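PDB 2ZTB: crystal protein from Bacillus thuringiensis serovar dakota, which recognises cancer cells and, as an activated toxin resembling the aerolysin type, probably damages them by forming beta-barrel pores in their membranes. Local coordinates for residues L8-L13 and S18-V23; I38-E43 and Y59-N64; V160-T163 and R169-I172. All blocks are in the same frame, centred on the assembly; numbering follows the deposited sequence.

How the contacts relate
The three contacts follow one another along an elongated, mostly beta chain. Contacts 1 and 2 lie together in the N-terminal part, their centres 10 Å apart, and they touch: Glu12 of contact 1 makes a salt bridge to Lys63 of contact 2, and Asn41 ND2 probably hydrogen-bonds to Leu8 O. Helix 20-31 of contact 1 is followed in the chain by strand 37-40 of contact 2. Contact 3 stands beyond the chain's centre, about 70 Å from contact 1 and 72 Å from contact 2 between centres. Strand 168-199 runs from contact 3 to pair with strands 37-40 and 61-90 near contact 2, so the long strands 168-199 and 61-90, each with an interruption, connect the two ends.

Contact 1. Residues L8-L13 and S18-V23; sequences LMFNEL and SSPESV
Leu13 drives one methyl, CD2, against the start of the helix that begins at Pro20. This carbon lies 3.7 Å from Ser19 C, 4.2 Å from Pro20 CD and 4.1 Å from Val23 CG2, so a single branch touches the Ser19-Pro20 link and the Val23 side chain one turn on. Leucine suits the spot because its branch lets one methyl reach both backbone and side-chain carbons. Val23 answers with CG2 because its chi1 of 164° places CG1 anti to the backbone N and leaves the other methyl beside that N, facing the leucine. Next to them the Phe10 ring brings CD2 to 4.1 Å from Pro20 CG, ring and pyrrolidine meeting at a slant. The chain between is closed by Ser18 N, which donates to Leu13 O at 2.9 Å from above the carbonyl plane. A capping box then fixes the helix start: Ser19 OG accepts from Ser22 N at 3.1 Å, while Ser22 OG accepts from Ser19 N at 3.1 Å. The two short hydroxyl side chains thus serve each other's amides, and proline, with no N-H to give, fits naturally right after the cap. Ser18 OG is held separately, by Leu16 O and Asn220 N. Further out, Ile38 of strand 37-40 packs on Phe10, Pro20 and Val23, Tyr45 of strand 43-46 meets Phe10 and Pro20, and Phe195 of strand 168-199 lies against Leu13 and Val23.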
ATOM      1  N   LEU A   8     -20.864  -1.491   3.522  1.00 60.60           N
ATOM      2  CA  LEU A   8     -20.830  -0.680   2.323  1.00 59.13           C
ATOM      3  C   LEU A   8     -21.581   0.610   2.661  1.00 58.87           C
ATOM      4  O   LEU A   8     -22.600   0.583   3.373  1.00 59.11           O
ATOM      5  CB  LEU A   8     -21.468  -1.433   1.155  1.00 58.81           C
ATOM      6  CG  LEU A   8     -21.468  -0.747  -0.222  1.00 58.70           C
ATOM      7  CD1 LEU A   8     -20.062  -0.687  -0.824  1.00 53.62           C
ATOM      8  CD2 LEU A   8     -22.461  -1.457  -1.174  1.00 58.03           C
ATOM      9  N   MET A   9     -21.055   1.738   2.199  1.00 57.86           N
ATOM     10  CA  MET A   9     -21.666   3.034   2.467  1.00 57.55           C
ATOM     11  C   MET A   9     -22.236   3.636   1.174  1.00 56.72           C
ATOM     12  O   MET A   9     -21.805   3.268   0.085  1.00 56.32           O
ATOM     13  CB  MET A   9     -20.635   3.980   3.095  1.00 57.98           C
ATOM     14  CG  MET A   9     -19.888   3.408   4.330  1.00 60.92           C
ATOM     15  SD  MET A   9     -20.979   3.232   5.764  1.00 66.40           S
ATOM     16  CE  MET A   9     -21.259   4.949   6.238  1.00 66.79           C
ATOM     17  N   PHE A  10     -23.197   4.551   1.297  1.00 56.19           N
ATOM     18  CA  PHE A  10     -23.776   5.227   0.128  1.00 56.20           C
ATOM     19  C   PHE A  10     -22.762   6.049  -0.675  1.00 56.60           C
ATOM     20  O   PHE A  10     -22.908   6.179  -1.900  1.00 56.80           O
ATOM     21  CB  PHE A  10     -24.989   6.092   0.496  1.00 55.74           C
ATOM     22  CG  PHE A  10     -26.309   5.334   0.498  1.00 56.12           C
ATOM     23  CD1 PHE A  10     -27.028   5.162   1.672  1.00 54.82           C
ATOM     24  CD2 PHE A  10     -26.831   4.805  -0.679  1.00 55.35           C
ATOM     25  CE1 PHE A  10     -28.233   4.474   1.683  1.00 54.67           C
ATOM     26  CE2 PHE A  10     -28.040   4.113  -0.676  1.00 55.78           C
ATOM     27  CZ  PHE A  10     -28.742   3.945   0.504  1.00 54.57           C
ATOM     28  N   ASN A  11     -21.752   6.607   0.007  1.00 56.28           N
ATOM     29  CA  ASN A  11     -20.749   7.441  -0.653  1.00 56.43           C
ATOM     30  C   ASN A  11     -19.677   6.635  -1.383  1.00 56.57           C
ATOM     31  O   ASN A  11     -18.745   7.194  -1.952  1.00 56.71           O
ATOM     32  CB  ASN A  11     -20.163   8.516   0.294  1.00 56.75           C
ATOM     33  CG  ASN A  11     -19.228   7.952   1.399  1.00 57.21           C
ATOM     34  OD1 ASN A  11     -18.559   8.732   2.074  1.00 59.71           O
ATOM     35  ND2 ASN A  11     -19.179   6.637   1.579  1.00 56.16           N
ATOM     36  N   GLU A  12     -19.854   5.318  -1.382  1.00 56.96           N
ATOM     37  CA  GLU A  12     -18.967   4.369  -2.061  1.00 57.50           C
ATOM     38  C   GLU A  12     -19.641   3.672  -3.240  1.00 56.78           C
ATOM     39  O   GLU A  12     -19.014   2.839  -3.893  1.00 57.23           O
ATOM     40  CB  GLU A  12     -18.590   3.244  -1.108  1.00 57.69           C
ATOM     41  CG  GLU A  12     -17.645   3.610  -0.034  1.00 60.72           C
ATOM     42  CD  GLU A  12     -17.329   2.406   0.811  1.00 63.42           C
ATOM     43  OE1 GLU A  12     -16.209   1.885   0.651  1.00 65.49           O
ATOM     44  OE2 GLU A  12     -18.209   1.969   1.589  1.00 61.99           O
ATOM     45  N   LEU A  13     -20.917   3.965  -3.476  1.00 55.72           N
ATOM     46  CA  LEU A  13     -21.666   3.366  -4.589  1.00 54.64           C
ATOM     47  C   LEU A  13     -21.001   3.585  -5.944  1.00 54.03           C
ATOM     48  O   LEU A  13     -21.014   2.696  -6.788  1.00 54.00           O
ATOM     49  CB  LEU A  13     -23.119   3.849  -4.572  1.00 54.40           C
ATOM     50  CG  LEU A  13     -24.117   2.837  -3.960  1.00 55.32           C
ATOM     51  CD1 LEU A  13     -23.618   2.088  -2.724  1.00 51.92           C
ATOM     52  CD2 LEU A  13     -25.511   3.430  -3.731  1.00 54.55           C
ATOM     53  N   SER A  18     -22.055   2.645  -9.471  1.00 52.71           N
ATOM     54  CA  SER A  18     -23.457   2.920  -9.239  1.00 52.95           C
ATOM     55  C   SER A  18     -23.705   4.197  -8.441  1.00 53.14           C
ATOM     56  O   SER A  18     -22.768   4.953  -8.130  1.00 52.62           O
ATOM     57  CB  SER A  18     -24.140   1.712  -8.584  1.00 52.77           C
ATOM     58  OG  SER A  18     -23.690   0.518  -9.189  1.00 52.77           O
ATOM     59  N   SER A  19     -24.984   4.434  -8.146  1.00 53.09           N
ATOM     60  CA  SER A  19     -25.432   5.645  -7.497  1.00 54.24           C
ATOM     61  C   SER A  19     -26.708   5.321  -6.728  1.00 54.71           C
ATOM     62  O   SER A  19     -27.319   4.286  -6.965  1.00 55.76           O
ATOM     63  CB  SER A  19     -25.651   6.773  -8.529  1.00 53.87           C
ATOM     64  OG  SER A  19     -26.621   6.425  -9.526  1.00 54.79           O
ATOM     65  N   PRO A  20     -27.090   6.166  -5.756  1.00 55.15           N
ATOM     66  CA  PRO A  20     -28.407   5.940  -5.161  1.00 54.80           C
ATOM     67  C   PRO A  20     -29.534   5.988  -6.193  1.00 55.20           C
ATOM     68  O   PRO A  20     -30.542   5.264  -6.066  1.00 55.71           O
ATOM     69  CB  PRO A  20     -28.534   7.094  -4.157  1.00 54.49           C
ATOM     70  CG  PRO A  20     -27.091   7.419  -3.803  1.00 54.40           C
ATOM     71  CD  PRO A  20     -26.371   7.285  -5.104  1.00 54.59           C
ATOM     72  N   GLU A  21     -29.376   6.835  -7.204  1.00 55.36           N
ATOM     73  CA  GLU A  21     -30.408   6.997  -8.232  1.00 55.29           C
ATOM     74  C   GLU A  21     -30.517   5.751  -9.086  1.00 54.74           C
ATOM     75  O   GLU A  21     -31.596   5.386  -9.501  1.00 56.08           O
ATOM     76  CB  GLU A  21     -30.120   8.210  -9.124  1.00 55.24           C
ATOM     77  CG  GLU A  21     -30.294   9.583  -8.451  1.00 57.63           C
ATOM     78  CD  GLU A  21     -29.151   9.976  -7.484  1.00 61.57           C
ATOM     79  OE1 GLU A  21     -28.013   9.450  -7.595  1.00 61.12           O
ATOM     80  OE2 GLU A  21     -29.400  10.841  -6.608  1.00 63.28           O
ATOM     81  N   SER A  22     -29.396   5.100  -9.358  1.00 54.41           N
ATOM     82  CA  SER A  22     -29.405   3.949 -10.214  1.00 54.03           C
ATOM     83  C   SER A  22     -29.955   2.739  -9.467  1.00 54.48           C
ATOM     84  O   SER A  22     -30.582   1.885 -10.087  1.00 55.51           O
ATOM     85  CB  SER A  22     -28.026   3.688 -10.820  1.00 53.39           C
ATOM     86  OG  SER A  22     -27.127   3.101  -9.900  1.00 54.18           O
ATOM     87  N   VAL A  23     -29.730   2.685  -8.144  1.00 54.59           N
ATOM     88  CA  VAL A  23     -30.285   1.660  -7.244  1.00 53.25           C
ATOM     89  C   VAL A  23     -31.800   1.825  -7.143  1.00 53.77           C
ATOM     90  O   VAL A  23     -32.561   0.864  -7.279  1.00 53.86           O
ATOM     91  CB  VAL A  23     -29.600   1.718  -5.816  1.00 53.81           C
ATOM     92  CG1 VAL A  23     -30.403   0.945  -4.728  1.00 50.78           C
ATOM     93  CG2 VAL A  23     -28.155   1.213  -5.874  1.00 52.46           C
TER

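Contact 2. Residues I38-E43 and Y59-N64; sequences IALNNE and YYCYKN
Asn41 ND2 is gripped by two carbonyls: it donates to Cys61 O at 2.9 Å, in the carbonyl plane and on a lone pair, and also to Leu8 O. The other half of the same amide accepts, Asn41 OD1 taking the N-H of Cys61 N at 2.7 Å with an angle of 149° at the hydrogen. One flat side-chain amide therefore matches both the N-H and the C=O of a single residue, much as a residue of a neighbouring strand would, and these two bonds fix the rotation of the amide about its last torsion. Asparagine suits the place twice over. Strands 37-40 and 43-46 form a beta hairpin whose type II' turn runs from Leu40 to Glu43, and Asn41 sits at its second position, where phi must be positive (46°), a conformation asparagine tolerates better than most residues. The hairpin thereby docks onto the beginning of strand 61-90, in the N-terminal part of the toxin. Asn41 OD1 also lies at the edge of the Tyr60 ring, near its plane, 3.4 Å from Tyr60 CD2, and the ring itself packs near Tyr7. Beside this bonded pair, Leu40 CD1 abuts Cys61 CB at 3.5 Å; Leu40 CG stands anti to its own backbone N (chi1 178°), which carries the branch to the small cysteine. A water bridges the backbones, accepting from Asn41 N at 2.6 Å and donating to Tyr59 O at 2.8 Å.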
ATOM      1  N   ILE A  38     -34.823   4.384  -0.267  1.00 54.50           N
ATOM      2  CA  ILE A  38     -33.970   3.192  -0.275  1.00 53.61           C
ATOM      3  C   ILE A  38     -33.122   3.197   0.996  1.00 54.07           C
ATOM      4  O   ILE A  38     -33.090   4.190   1.702  1.00 54.31           O
ATOM      5  CB  ILE A  38     -33.081   3.090  -1.562  1.00 53.87           C
ATOM      6  CG1 ILE A  38     -32.060   4.244  -1.643  1.00 52.14           C
ATOM      7  CG2 ILE A  38     -33.987   2.949  -2.849  1.00 52.98           C
ATOM      8  CD1 ILE A  38     -30.980   4.105  -2.733  1.00 52.05           C
ATOM      9  N   ALA A  39     -32.454   2.085   1.285  1.00 53.99           N
ATOM     10  CA  ALA A  39     -31.748   1.907   2.533  1.00 54.12           C
ATOM     11  C   ALA A  39     -30.578   0.949   2.378  1.00 54.22           C
ATOM     12  O   ALA A  39     -30.627   0.017   1.585  1.00 53.72           O
ATOM     13  CB  ALA A  39     -32.700   1.410   3.614  1.00 54.20           C
ATOM     14  N   LEU A  40     -29.519   1.213   3.146  1.00 54.72           N
ATOM     15  CA  LEU A  40     -28.303   0.415   3.154  1.00 54.83           C
ATOM     16  C   LEU A  40     -27.802   0.452   4.565  1.00 55.76           C
ATOM     17  O   LEU A  40     -27.540   1.529   5.106  1.00 56.03           O
ATOM     18  CB  LEU A  40     -27.254   1.023   2.213  1.00 54.98           C
ATOM     19  CG  LEU A  40     -25.860   0.411   2.050  1.00 54.38           C
ATOM     20  CD1 LEU A  40     -25.927  -1.020   1.507  1.00 54.85           C
ATOM     21  CD2 LEU A  40     -25.029   1.286   1.139  1.00 54.04           C
ATOM     22  N   ASN A  41     -27.664  -0.723   5.169  1.00 56.73           N
ATOM     23  CA  ASN A  41     -27.145  -0.824   6.540  1.00 57.65           C
ATOM     24  C   ASN A  41     -27.827   0.207   7.461  1.00 58.60           C
ATOM     25  O   ASN A  41     -29.044   0.111   7.681  1.00 58.78           O
ATOM     26  CB  ASN A  41     -25.617  -0.720   6.535  1.00 57.04           C
ATOM     27  CG  ASN A  41     -24.967  -1.791   5.669  1.00 56.29           C
ATOM     28  OD1 ASN A  41     -25.258  -2.973   5.822  1.00 55.79           O
ATOM     29  ND2 ASN A  41     -24.078  -1.383   4.764  1.00 54.29           N
ATOM     30  N   ASN A  42     -27.082   1.207   7.951  1.00 59.47           N
ATOM     31  CA  ASN A  42     -27.675   2.242   8.827  1.00 60.24           C
ATOM     32  C   ASN A  42     -28.032   3.598   8.186  1.00 60.69           C
ATOM     33  O   ASN A  42     -28.311   4.578   8.893  1.00 60.76           O
ATOM     34  CB  ASN A  42     -26.828   2.440  10.090  1.00 60.40           C
ATOM     35  CG  ASN A  42     -26.885   1.236  11.018  1.00 60.94           C
ATOM     36  OD1 ASN A  42     -25.870   0.431  11.045  1.00 61.42           O
ATOM     37  ND2 ASN A  42     -28.083   1.092  11.785  1.00 59.85           N
ATOM     38  N   GLU A  43     -28.063   3.634   6.852  1.00 61.14           N
ATOM     39  CA  GLU A  43     -28.363   4.850   6.101  1.00 61.25           C
ATOM     40  C   GLU A  43     -29.608   4.656   5.251  1.00 61.43           C
ATOM     41  O   GLU A  43     -30.011   3.531   4.973  1.00 61.41           O
ATOM     42  CB  GLU A  43     -27.220   5.173   5.143  1.00 61.69           C
ATOM     43  CG  GLU A  43     -25.861   5.438   5.743  1.00 62.15           C
ATOM     44  CD  GLU A  43     -24.782   5.288   4.698  1.00 64.35           C
ATOM     45  OE1 GLU A  43     -24.473   4.125   4.343  1.00 65.02           O
ATOM     46  OE2 GLU A  43     -24.251   6.324   4.232  1.00 64.23           O
ATOM     47  N   TYR A  59     -31.055  -6.786   7.388  1.00 59.52           N
ATOM     48  CA  TYR A  59     -30.485  -6.993   6.057  1.00 59.45           C
ATOM     49  C   TYR A  59     -29.303  -6.048   5.866  1.00 59.07           C
ATOM     50  O   TYR A  59     -29.489  -4.842   5.721  1.00 58.88           O
ATOM     51  CB  TYR A  59     -31.535  -6.719   4.981  1.00 59.48           C
ATOM     52  CG  TYR A  59     -32.575  -7.798   4.840  1.00 59.10           C
ATOM     53  CD1 TYR A  59     -33.704  -7.835   5.679  1.00 59.47           C
ATOM     54  CD2 TYR A  59     -32.442  -8.777   3.855  1.00 59.19           C
ATOM     55  CE1 TYR A  59     -34.666  -8.840   5.548  1.00 59.20           C
ATOM     56  CE2 TYR A  59     -33.400  -9.778   3.707  1.00 60.33           C
ATOM     57  CZ  TYR A  59     -34.506  -9.805   4.555  1.00 59.65           C
ATOM     58  OH  TYR A  59     -35.443 -10.795   4.387  1.00 60.12           O
ATOM     59  N   TYR A  60     -28.092  -6.599   5.897  1.00 58.94           N
ATOM     60  CA  TYR A  60     -26.872  -5.798   5.817  1.00 58.52           C
ATOM     61  C   TYR A  60     -26.131  -6.021   4.511  1.00 57.91           C
ATOM     62  O   TYR A  60     -26.479  -6.910   3.733  1.00 57.70           O
ATOM     63  CB  TYR A  60     -25.962  -6.062   7.027  1.00 59.13           C
ATOM     64  CG  TYR A  60     -26.586  -5.606   8.320  1.00 59.83           C
ATOM     65  CD1 TYR A  60     -27.225  -6.521   9.176  1.00 60.85           C
ATOM     66  CD2 TYR A  60     -26.578  -4.258   8.670  1.00 59.70           C
ATOM     67  CE1 TYR A  60     -27.817  -6.099  10.356  1.00 60.60           C
ATOM     68  CE2 TYR A  60     -27.162  -3.826   9.836  1.00 60.41           C
ATOM     69  CZ  TYR A  60     -27.783  -4.747  10.678  1.00 61.05           C
ATOM     70  OH  TYR A  60     -28.356  -4.300  11.841  1.00 60.46           O
ATOM     71  N   CYS A  61     -25.119  -5.194   4.269  1.00 57.27           N
ATOM     72  CA  CYS A  61     -24.350  -5.252   3.033  1.00 57.35           C
ATOM     73  C   CYS A  61     -22.900  -4.839   3.294  1.00 57.44           C
ATOM     74  O   CYS A  61     -22.633  -3.779   3.875  1.00 56.59           O
ATOM     75  CB  CYS A  61     -24.999  -4.373   1.958  1.00 56.65           C
ATOM     76  SG  CYS A  61     -24.222  -4.429   0.357  1.00 57.37           S
ATOM     77  N   TYR A  62     -21.983  -5.693   2.852  1.00 57.85           N
ATOM     78  CA  TYR A  62     -20.576  -5.585   3.206  1.00 58.42           C
ATOM     79  C   TYR A  62     -19.705  -5.527   1.979  1.00 58.49           C
ATOM     80  O   TYR A  62     -20.015  -6.137   0.962  1.00 58.85           O
ATOM     81  CB  TYR A  62     -20.127  -6.784   4.049  1.00 58.77           C
ATOM     82  CG  TYR A  62     -20.973  -7.066   5.265  1.00 59.50           C
ATOM     83  CD1 TYR A  62     -22.044  -7.969   5.203  1.00 60.57           C
ATOM     84  CD2 TYR A  62     -20.707  -6.447   6.485  1.00 60.10           C
ATOM     85  CE1 TYR A  62     -22.830  -8.242   6.320  1.00 59.37           C
ATOM     86  CE2 TYR A  62     -21.488  -6.723   7.617  1.00 60.00           C
ATOM     87  CZ  TYR A  62     -22.542  -7.614   7.523  1.00 60.22           C
ATOM     88  OH  TYR A  62     -23.311  -7.886   8.643  1.00 61.65           O
ATOM     89  N   LYS A  63     -18.628  -4.758   2.088  1.00 58.79           N
ATOM     90  CA  LYS A  63     -17.491  -4.820   1.182  1.00 58.69           C
ATOM     91  C   LYS A  63     -16.374  -5.610   1.887  1.00 59.40           C
ATOM     92  O   LYS A  63     -16.240  -5.569   3.118  1.00 58.83           O
ATOM     93  CB  LYS A  63     -17.029  -3.410   0.792  1.00 58.82           C
ATOM     94  CG  LYS A  63     -16.806  -2.437   1.954  1.00 58.49           C
ATOM     95  CD  LYS A  63     -16.120  -1.171   1.438  1.00 58.00           C
ATOM     96  CE  LYS A  63     -15.660  -0.262   2.552  1.00 57.31           C
ATOM     97  NZ  LYS A  63     -16.721   0.473   3.296  1.00 57.73           N
ATOM     98  N   ASN A  64     -15.607  -6.354   1.092  1.00 59.86           N
ATOM     99  CA  ASN A  64     -14.621  -7.302   1.590  1.00 59.86           C
ATOM    100  C   ASN A  64     -13.350  -7.174   0.769  1.00 60.25           C
ATOM    101  O   ASN A  64     -13.412  -6.948  -0.433  1.00 59.77           O
ATOM    102  CB  ASN A  64     -15.109  -8.751   1.439  1.00 59.89           C
ATOM    103  CG  ASN A  64     -16.496  -8.989   2.026  1.00 59.80           C
ATOM    104  OD1 ASN A  64     -17.520  -8.741   1.377  1.00 62.40           O
ATOM    105  ND2 ASN A  64     -16.531  -9.494   3.240  1.00 56.43           N
TER
HETATM  106  O   HOH W   1     -28.248  -2.977   3.991  1.00 48.69           O

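Contact 3. Residues V160-T163 and R169-I172; sequences VTVT and RRTI
Strand segments 160-163 and 169-172 run nearly antiparallel, at 158°, with their axes 9.0 Å apart, too far for backbone pairing. They face each other across the interior of a beta sandwich, the two chain-consecutive strands belonging to opposite layers: 160-163 is hydrogen-bonded through its backbone to strand 96-116, while 169-172 is hydrogen-bonded in the same way to strands 61-90 and 223-247. Such a sandwich is consistent with an aerolysin-type toxin. Between these two segments the apolar filling comes from beta-branched valines and an isoleucine, whose methyls stand close to the backbone and favour strands. Val162 CG1 and Ile172 CD1 meet tip to tip at 4.0 Å. Val160 and Ile172 instead slide past one another, Val160 CG1 coming to 4.0 Å from Ile172 CG2. Ile100 of strand 96-116 packs on both residues, and Leu88 of strand 61-90 on Val162 and Ile172. Toward the end of the sandwich the apolar filling gives way to Arg170, whose long chain spans the gap. Its CG is anti to the backbone N (chi1 -159°) and the chain stays extended to NE, so the CD methylene passes Val162 CG2 at 4.0 Å while the charged end travels on to the opposite strand. NE is held by Gln243 O. Beyond it, Arg170 NH1 donates to Thr163 O at 2.6 Å, the oxygen lying only 4° out of the guanidinium plane, and a water that accepts from Thr163 N at 3.1 Å also takes a weak bond from NH1.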
ATOM      1  N   VAL A 160      41.382  -0.038   7.839  1.00 51.56           N
ATOM      2  CA  VAL A 160      42.203  -0.298   6.662  1.00 52.07           C
ATOM      3  C   VAL A 160      43.628   0.227   6.897  1.00 52.36           C
ATOM      4  O   VAL A 160      43.824   1.298   7.469  1.00 51.97           O
ATOM      5  CB  VAL A 160      41.534   0.245   5.346  1.00 52.12           C
ATOM      6  CG1 VAL A 160      41.316   1.749   5.399  1.00 52.97           C
ATOM      7  CG2 VAL A 160      42.321  -0.148   4.098  1.00 52.55           C
ATOM      8  N   THR A 161      44.614  -0.572   6.495  1.00 53.16           N
ATOM      9  CA  THR A 161      46.016  -0.214   6.634  1.00 53.80           C
ATOM     10  C   THR A 161      46.545   0.278   5.292  1.00 54.34           C
ATOM     11  O   THR A 161      46.453  -0.422   4.283  1.00 54.12           O
ATOM     12  CB  THR A 161      46.825  -1.404   7.188  1.00 54.09           C
ATOM     13  OG1 THR A 161      46.323  -1.731   8.490  1.00 54.37           O
ATOM     14  CG2 THR A 161      48.323  -1.082   7.290  1.00 53.26           C
ATOM     15  N   VAL A 162      47.072   1.499   5.282  1.00 55.13           N
ATOM     16  CA  VAL A 162      47.525   2.116   4.033  1.00 56.33           C
ATOM     17  C   VAL A 162      48.898   2.786   4.133  1.00 57.20           C
ATOM     18  O   VAL A 162      49.238   3.418   5.146  1.00 57.43           O
ATOM     19  CB  VAL A 162      46.394   3.012   3.328  1.00 56.52           C
ATOM     20  CG1 VAL A 162      45.212   3.286   4.252  1.00 56.53           C
ATOM     21  CG2 VAL A 162      46.948   4.299   2.710  1.00 56.01           C
ATOM     22  N   THR A 163      49.701   2.599   3.091  1.00 58.28           N
ATOM     23  CA  THR A 163      50.991   3.277   2.961  1.00 58.71           C
ATOM     24  C   THR A 163      50.819   4.454   2.015  1.00 59.28           C
ATOM     25  O   THR A 163      50.307   4.300   0.899  1.00 59.20           O
ATOM     26  CB  THR A 163      52.084   2.335   2.407  1.00 58.86           C
ATOM     27  OG1 THR A 163      52.163   1.156   3.219  1.00 59.14           O
ATOM     28  CG2 THR A 163      53.461   3.032   2.386  1.00 58.50           C
ATOM     29  N   ARG A 169      49.191  12.397  -1.510  1.00 61.41           N
ATOM     30  CA  ARG A 169      47.960  12.095  -0.808  1.00 61.09           C
ATOM     31  C   ARG A 169      47.408  10.784  -1.354  1.00 60.19           C
ATOM     32  O   ARG A 169      47.746  10.369  -2.467  1.00 59.92           O
ATOM     33  CB  ARG A 169      46.942  13.226  -0.985  1.00 61.55           C
ATOM     34  CG  ARG A 169      46.716  13.628  -2.431  1.00 63.40           C
ATOM     35  CD  ARG A 169      46.147  15.032  -2.544  1.00 66.66           C
ATOM     36  NE  ARG A 169      46.070  15.473  -3.939  1.00 69.08           N
ATOM     37  CZ  ARG A 169      45.175  15.028  -4.825  1.00 70.49           C
ATOM     38  NH1 ARG A 169      44.274  14.103  -4.481  1.00 70.00           N
ATOM     39  NH2 ARG A 169      45.189  15.500  -6.069  1.00 70.30           N
ATOM     40  N   ARG A 170      46.550  10.147  -0.565  1.00 59.21           N
ATOM     41  CA  ARG A 170      45.939   8.882  -0.944  1.00 57.84           C
ATOM     42  C   ARG A 170      44.511   8.826  -0.419  1.00 57.06           C
ATOM     43  O   ARG A 170      44.287   8.952   0.788  1.00 56.88           O
ATOM     44  CB  ARG A 170      46.778   7.714  -0.402  1.00 57.93           C
ATOM     45  CG  ARG A 170      46.535   6.417  -1.130  1.00 57.55           C
ATOM     46  CD  ARG A 170      47.696   5.433  -1.015  1.00 57.16           C
ATOM     47  NE  ARG A 170      47.378   4.247  -1.806  1.00 56.22           N
ATOM     48  CZ  ARG A 170      47.957   3.058  -1.686  1.00 56.56           C
ATOM     49  NH1 ARG A 170      48.923   2.845  -0.796  1.00 55.82           N
ATOM     50  NH2 ARG A 170      47.554   2.068  -2.471  1.00 56.95           N
ATOM     51  N   THR A 171      43.561   8.636  -1.334  1.00 55.89           N
ATOM     52  CA  THR A 171      42.132   8.591  -1.013  1.00 55.13           C
ATOM     53  C   THR A 171      41.625   7.161  -0.746  1.00 54.77           C
ATOM     54  O   THR A 171      41.991   6.209  -1.452  1.00 54.84           O
ATOM     55  CB  THR A 171      41.282   9.255  -2.139  1.00 55.04           C
ATOM     56  OG1 THR A 171      41.700  10.610  -2.310  1.00 55.00           O
ATOM     57  CG2 THR A 171      39.823   9.270  -1.793  1.00 53.64           C
ATOM     58  N   ILE A 172      40.799   7.036   0.289  1.00 53.82           N
ATOM     59  CA  ILE A 172      40.143   5.785   0.663  1.00 53.15           C
ATOM     60  C   ILE A 172      38.632   6.015   0.639  1.00 52.61           C
ATOM     61  O   ILE A 172      38.151   7.003   1.180  1.00 52.41           O
ATOM     62  CB  ILE A 172      40.575   5.308   2.078  1.00 53.18           C
ATOM     63  CG1 ILE A 172      42.089   5.059   2.134  1.00 54.17           C
ATOM     64  CG2 ILE A 172      39.809   4.059   2.507  1.00 52.21           C
ATOM     65  CD1 ILE A 172      42.870   6.181   2.774  1.00 54.99           C
TER
HETATM   66  O   HOH W   2      49.040   0.329   1.080  1.00 67.13           O